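PDB 2X48: Cag38821 from Sulfolobus islandicus rod-shaped virus 1, which is of unknown function but probably binds DNA through a helix-turn-helix formed by its last two helices. Local coordinates for residues H25-K29 / M30-V34; S44-K47 / V48-Y51. One frame throughout, in Å; residues are numbered along the deposited sequence. Where two conformers were deposited one is given.

Interaction 1: residues H25-K29 / M30-V34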
loop_
_atom_site.group_PDB
_atom_site.type_symbol
_atom_site.label_atom_id
_atom_site.label_comp_id
_atom_site.label_asym_id
_atom_site.label_seq_id
_atom_site.Cartn_x
_atom_site.Cartn_y
_atom_site.Cartn_z
ATOM N N HIS A 25 -0.288 4.719 2.771
ATOM C CA HIS A 25 -0.319 6.178 3.015
ATOM C C HIS A 25 0.320 6.966 1.878
ATOM O O HIS A 25 -0.225 7.994 1.471
ATOM C CB HIS A 25 0.383 6.570 4.327
ATOM C CG HIS A 25 -0.373 6.199 5.568
ATOM N ND1 HIS A 25 0.213 6.192 6.819
ATOM C CD2 HIS A 25 -1.660 5.814 5.754
ATOM C CE1 HIS A 25 -0.684 5.831 7.719
ATOM N NE2 HIS A 25 -1.827 5.595 7.100
ATOM N N GLU A 26 1.470 6.502 1.383
ATOM C CA GLU A 26 2.154 7.186 0.272
ATOM C C GLU A 26 1.330 7.148 -1.005
ATOM O O GLU A 26 1.243 8.137 -1.728
ATOM C CB GLU A 26 3.548 6.604 -0.014
ATOM C CG GLU A 26 4.693 7.291 0.745
ATOM C CD GLU A 26 5.993 7.420 -0.060
ATOM O OE1 GLU A 26 7.043 7.593 0.595
ATOM O OE2 GLU A 26 5.982 7.367 -1.323
ATOM N N LEU A 27 0.741 6.005 -1.298
ATOM C CA LEU A 27 0.036 5.856 -2.563
ATOM C C LEU A 27 -1.240 6.706 -2.564
ATOM O O LEU A 27 -1.608 7.293 -3.587
ATOM C CB LEU A 27 -0.250 4.379 -2.849
ATOM C CG LEU A 27 0.997 3.513 -3.047
ATOM C CD1 LEU A 27 0.616 2.030 -3.126
ATOM C CD2 LEU A 27 1.792 3.930 -4.293
ATOM N N ALA A 28 -1.897 6.789 -1.415
ATOM C CA ALA A 28 -3.085 7.631 -1.273
ATOM C C ALA A 28 -2.737 9.084 -1.552
ATOM O O ALA A 28 -3.417 9.757 -2.322
ATOM C CB ALA A 28 -3.681 7.489 0.138
ATOM N N LYS A 29 -1.676 9.562 -0.916
ATOM C CA LYS A 29 -1.196 10.932 -1.124
ATOM C C LYS A 29 -0.856 11.188 -2.600
ATOM O O LYS A 29 -1.011 12.304 -3.080
ATOM C CB LYS A 29 0.025 11.236 -0.236
ATOM C CG LYS A 29 -0.281 11.431 1.266
ATOM C CD LYS A 29 0.985 11.800 2.040
ATOM C CE LYS A 29 0.714 12.152 3.502
ATOM N NZ LYS A 29 0.691 10.949 4.392
ATOM N N MET A 30 -0.399 10.160 -3.313
ATOM C CA MET A 30 -0.095 10.231 -4.748
ATOM C C MET A 30 -1.359 10.106 -5.598
ATOM O O MET A 30 -1.291 10.101 -6.819
ATOM C CB MET A 30 0.868 9.105 -5.151
ATOM C CG MET A 30 2.292 9.239 -4.635
ATOM S SD MET A 30 3.346 7.931 -5.302
ATOM C CE MET A 30 3.328 8.346 -7.044
ATOM N N GLY A 31 -2.510 9.957 -4.949
ATOM C CA GLY A 31 -3.795 9.984 -5.641
ATOM C C GLY A 31 -4.288 8.674 -6.200
ATOM O O GLY A 31 -5.117 8.665 -7.112
ATOM N N TYR A 32 -3.791 7.566 -5.661
ATOM C CA TYR A 32 -4.253 6.250 -6.081
ATOM C C TYR A 32 -5.562 5.950 -5.348
ATOM O O TYR A 32 -5.744 6.372 -4.220
ATOM C CB TYR A 32 -3.179 5.182 -5.812
ATOM C CG TYR A 32 -2.037 5.247 -6.799
ATOM C CD1 TYR A 32 -0.910 6.010 -6.535
ATOM C CD2 TYR A 32 -2.104 4.590 -8.014
ATOM C CE1 TYR A 32 0.137 6.103 -7.452
ATOM C CE2 TYR A 32 -1.058 4.674 -8.941
ATOM C CZ TYR A 32 0.058 5.429 -8.650
ATOM O OH TYR A 32 1.105 5.523 -9.546
ATOM N N THR A 33 -6.480 5.249 -6.001
ATOM C CA THR A 33 -7.744 4.886 -5.384
ATOM C C THR A 33 -7.538 3.722 -4.425
ATOM O O THR A 33 -6.494 3.083 -4.446
ATOM C CB THR A 33 -8.753 4.469 -6.442
ATOM O OG1 THR A 33 -8.271 3.301 -7.125
ATOM C CG2 THR A 33 -8.981 5.607 -7.443
ATOM N N VAL A 34 -8.536 3.453 -3.593
ATOM C CA VAL A 34 -8.511 2.323 -2.662
ATOM C C VAL A 34 -8.432 0.992 -3.422
ATOM O O VAL A 34 -7.719 0.068 -3.019
ATOM C CB VAL A 34 -9.764 2.333 -1.767
ATOM C CG1 VAL A 34 -9.844 1.073 -0.923
ATOM C CG2 VAL A 34 -9.758 3.567 -0.873
HETATM O O HOH W 1 -5.994 8.979 -2.982
#
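Ala28 O, near the end of helix 17-29, takes two donors: Gly31 N at 2.8 Å, and a water whose oxygen is also 2.8 Å from Ala28 O. Gly31 N lies well above the plane of the Ala28 carbonyl (63° out of it), not on a lone pair. The same water donates to Tyr32 O, bridging the last turn and the outgoing chain. One residue earlier, Leu27 O accepts from Tyr32 N at 3.0 Å in a nearly straight bond (166°), while Glu26 O takes Met30 N. Gly31, with positive phi, leaves the helix; with the Gly31 N and Tyr32 N bonds back into the last turn this is a Schellman motif, and it leads helix 17-29 into the short link before helix 34-41, the first helix of the probable helix-turn-helix. Thr33 then caps that helix through OG1 to Gln36 N. Tyr32, with CG beside its backbone N (chi1 -75°), brings its ring back against the helix end. Leu27 O lies at the ring edge, 3.3 Å from Tyr32 CD1, and Leu27 CD2 meets Tyr32 CD1 at 4.1 Å, the two side chains slanting across one another. Leu27 and Tyr32 both also touch Ile37 and Val7.

Interaction 2: residues S44-K47 / V48-Y51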
loop_
_atom_site.group_PDB
_atom_site.type_symbol
_atom_site.label_atom_id
_atom_site.label_comp_id
_atom_site.label_asym_id
_atom_site.label_seq_id
_atom_site.Cartn_x
_atom_site.Cartn_y
_atom_site.Cartn_z
ATOM N N SER A 44 -7.069 -6.587 0.755
ATOM C CA SER A 44 -8.437 -6.217 0.405
ATOM C C SER A 44 -8.642 -4.714 0.541
ATOM O O SER A 44 -7.843 -4.015 1.158
ATOM C CB SER A 44 -9.439 -6.960 1.287
ATOM O OG SER A 44 -9.344 -6.540 2.633
ATOM N N GLU A 45 -9.729 -4.228 -0.047
ATOM C CA GLU A 45 -10.097 -2.824 0.051
ATOM C C GLU A 45 -10.438 -2.439 1.496
ATOM O O GLU A 45 -10.197 -1.309 1.907
ATOM C CB GLU A 45 -11.258 -2.502 -0.899
ATOM C CG GLU A 45 -10.889 -2.666 -2.379
ATOM C CD GLU A 45 -11.937 -2.116 -3.339
ATOM O OE1 GLU A 45 -12.396 -0.970 -3.144
ATOM O OE2 GLU A 45 -12.286 -2.829 -4.308
ATOM N N ARG A 46 -10.963 -3.387 2.265
ATOM C CA ARG A 46 -11.255 -3.161 3.680
ATOM C C ARG A 46 -9.994 -2.893 4.496
ATOM O O ARG A 46 -9.963 -1.955 5.291
ATOM C CB ARG A 46 -12.031 -4.340 4.260
ATOM C CG ARG A 46 -13.432 -4.416 3.714
ATOM C CD ARG A 46 -14.140 -5.707 4.093
ATOM N NE ARG A 46 -14.447 -5.798 5.520
ATOM C CZ ARG A 46 -15.418 -5.125 6.139
ATOM N NH1 ARG A 46 -16.189 -4.263 5.477
ATOM N NH2 ARG A 46 -15.615 -5.310 7.441
ATOM N N LYS A 47 -8.964 -3.715 4.299
ATOM C CA LYS A 47 -7.667 -3.501 4.952
ATOM C C LYS A 47 -7.098 -2.119 4.613
ATOM O O LYS A 47 -6.632 -1.394 5.494
ATOM C CB LYS A 47 -6.667 -4.584 4.534
ATOM C CG LYS A 47 -6.795 -5.894 5.286
ATOM C CD LYS A 47 -6.145 -5.814 6.660
ATOM C CE LYS A 47 -6.150 -7.161 7.352
ATOM N NZ LYS A 47 -5.684 -7.070 8.765
ATOM N N VAL A 48 -7.147 -1.763 3.332
ATOM C CA VAL A 48 -6.665 -0.460 2.873
ATOM C C VAL A 48 -7.444 0.690 3.520
ATOM O O VAL A 48 -6.847 1.682 3.911
ATOM C CB VAL A 48 -6.731 -0.314 1.333
ATOM C CG1 VAL A 48 -6.262 1.079 0.912
ATOM C CG2 VAL A 48 -5.903 -1.404 0.637
ATOM N N ARG A 49 -8.763 0.564 3.647
ATOM C CA ARG A 49 -9.561 1.596 4.309
ATOM C C ARG A 49 -9.112 1.759 5.764
ATOM O O ARG A 49 -8.931 2.882 6.225
ATOM C CB ARG A 49 -11.070 1.307 4.206
ATOM C CG ARG A 49 -11.616 1.373 2.768
ATOM C CD ARG A 49 -13.115 1.641 2.673
ATOM N NE ARG A 49 -13.930 0.706 3.458
ATOM C CZ ARG A 49 -14.302 -0.517 3.067
ATOM N NH1 ARG A 49 -15.045 -1.270 3.875
ATOM N NH2 ARG A 49 -13.932 -1.000 1.884
ATOM N N ARG A 50 -8.906 0.644 6.467
ATOM C CA ARG A 50 -8.333 0.665 7.823
ATOM C C ARG A 50 -6.988 1.370 7.847
ATOM O O ARG A 50 -6.698 2.143 8.756
ATOM C CB ARG A 50 -8.092 -0.750 8.348
ATOM C CG ARG A 50 -9.315 -1.553 8.678
ATOM C CD ARG A 50 -8.926 -3.030 8.888
ATOM N NE ARG A 50 -9.820 -3.755 9.797
ATOM C CZ ARG A 50 -9.723 -5.058 10.064
ATOM N NH1 ARG A 50 -8.771 -5.795 9.484
ATOM N NH2 ARG A 50 -10.580 -5.633 10.911
ATOM N N TYR A 51 -6.151 1.066 6.864
ATOM C CA TYR A 51 -4.808 1.630 6.818
ATOM C C TYR A 51 -4.843 3.141 6.681
ATOM O O TYR A 51 -4.092 3.839 7.353
ATOM C CB TYR A 51 -4.000 1.040 5.659
ATOM C CG TYR A 51 -3.627 -0.428 5.777
ATOM C CD1 TYR A 51 -3.756 -1.129 6.980
ATOM C CD2 TYR A 51 -3.099 -1.105 4.680
ATOM C CE1 TYR A 51 -3.395 -2.462 7.071
ATOM C CE2 TYR A 51 -2.733 -2.433 4.761
ATOM C CZ TYR A 51 -2.885 -3.109 5.959
ATOM O OH TYR A 51 -2.517 -4.430 6.040
#
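Arg46 and Arg49, one helical turn apart, slant across each other with their guanidinium planes 70° apart, so the groups do not stack. Arg49 bends at chi3 (-54°), which folds its guanidinium back over the preceding turn: Arg46 CA sits 3.8 Å above one face, near the rim, and Arg49 NH1 reaches Arg46 CG at 3.5 Å. The two NH1 atoms of Arg46 and Arg49 are 3.6 Å apart. Lys47 NZ likewise lies near the plane of the Arg50 guanidinium at its edge, 3.4 Å from Arg50 NH1, two donors close together without a bond. Helix 45-52 is the second helix of the probable helix-turn-helix, in the place of a recognition helix, and this gathering of positive groups is consistent with a nucleic acid partner. Ser44 is the N-cap, its OG accepting a weak bond from Lys47 N. On the inward side the Tyr51 ring turns a face to Lys47 O, which lies 3.1 Å above the ring plane toward the rim; the same oxygen accepts from Tyr51 N at 2.9 Å. Tyr51 OH bonds Glu17, to which Lys47 NZ makes a long, weak ion pair, and Val48 packs on Ile37 and Ala38 of helix 34-41.

In the fold
Interaction 1 is a surface turn that closes helix 17-29 and leads to helix 34-41, whereas interaction 2 spans the N-cap and the first turns of helix 45-52 and is partly buried. Their chemistry differs accordingly: backbone carbonyls and a water dominate the first, with a single buried leucine, while the second sets charged side chains outward and Val48 and Tyr51 inward. Both lean on helix 34-41, sharing Ile37 as a neighbour. Their centres are 12 Å apart and they touch at two places: His25 NE2 probably bonds Tyr51 O, tying helix 17-29 to helix 45-52, and Val34 packs on Glu45, Val48 and Arg49, joining the two helices of the probable DNA-binding motif.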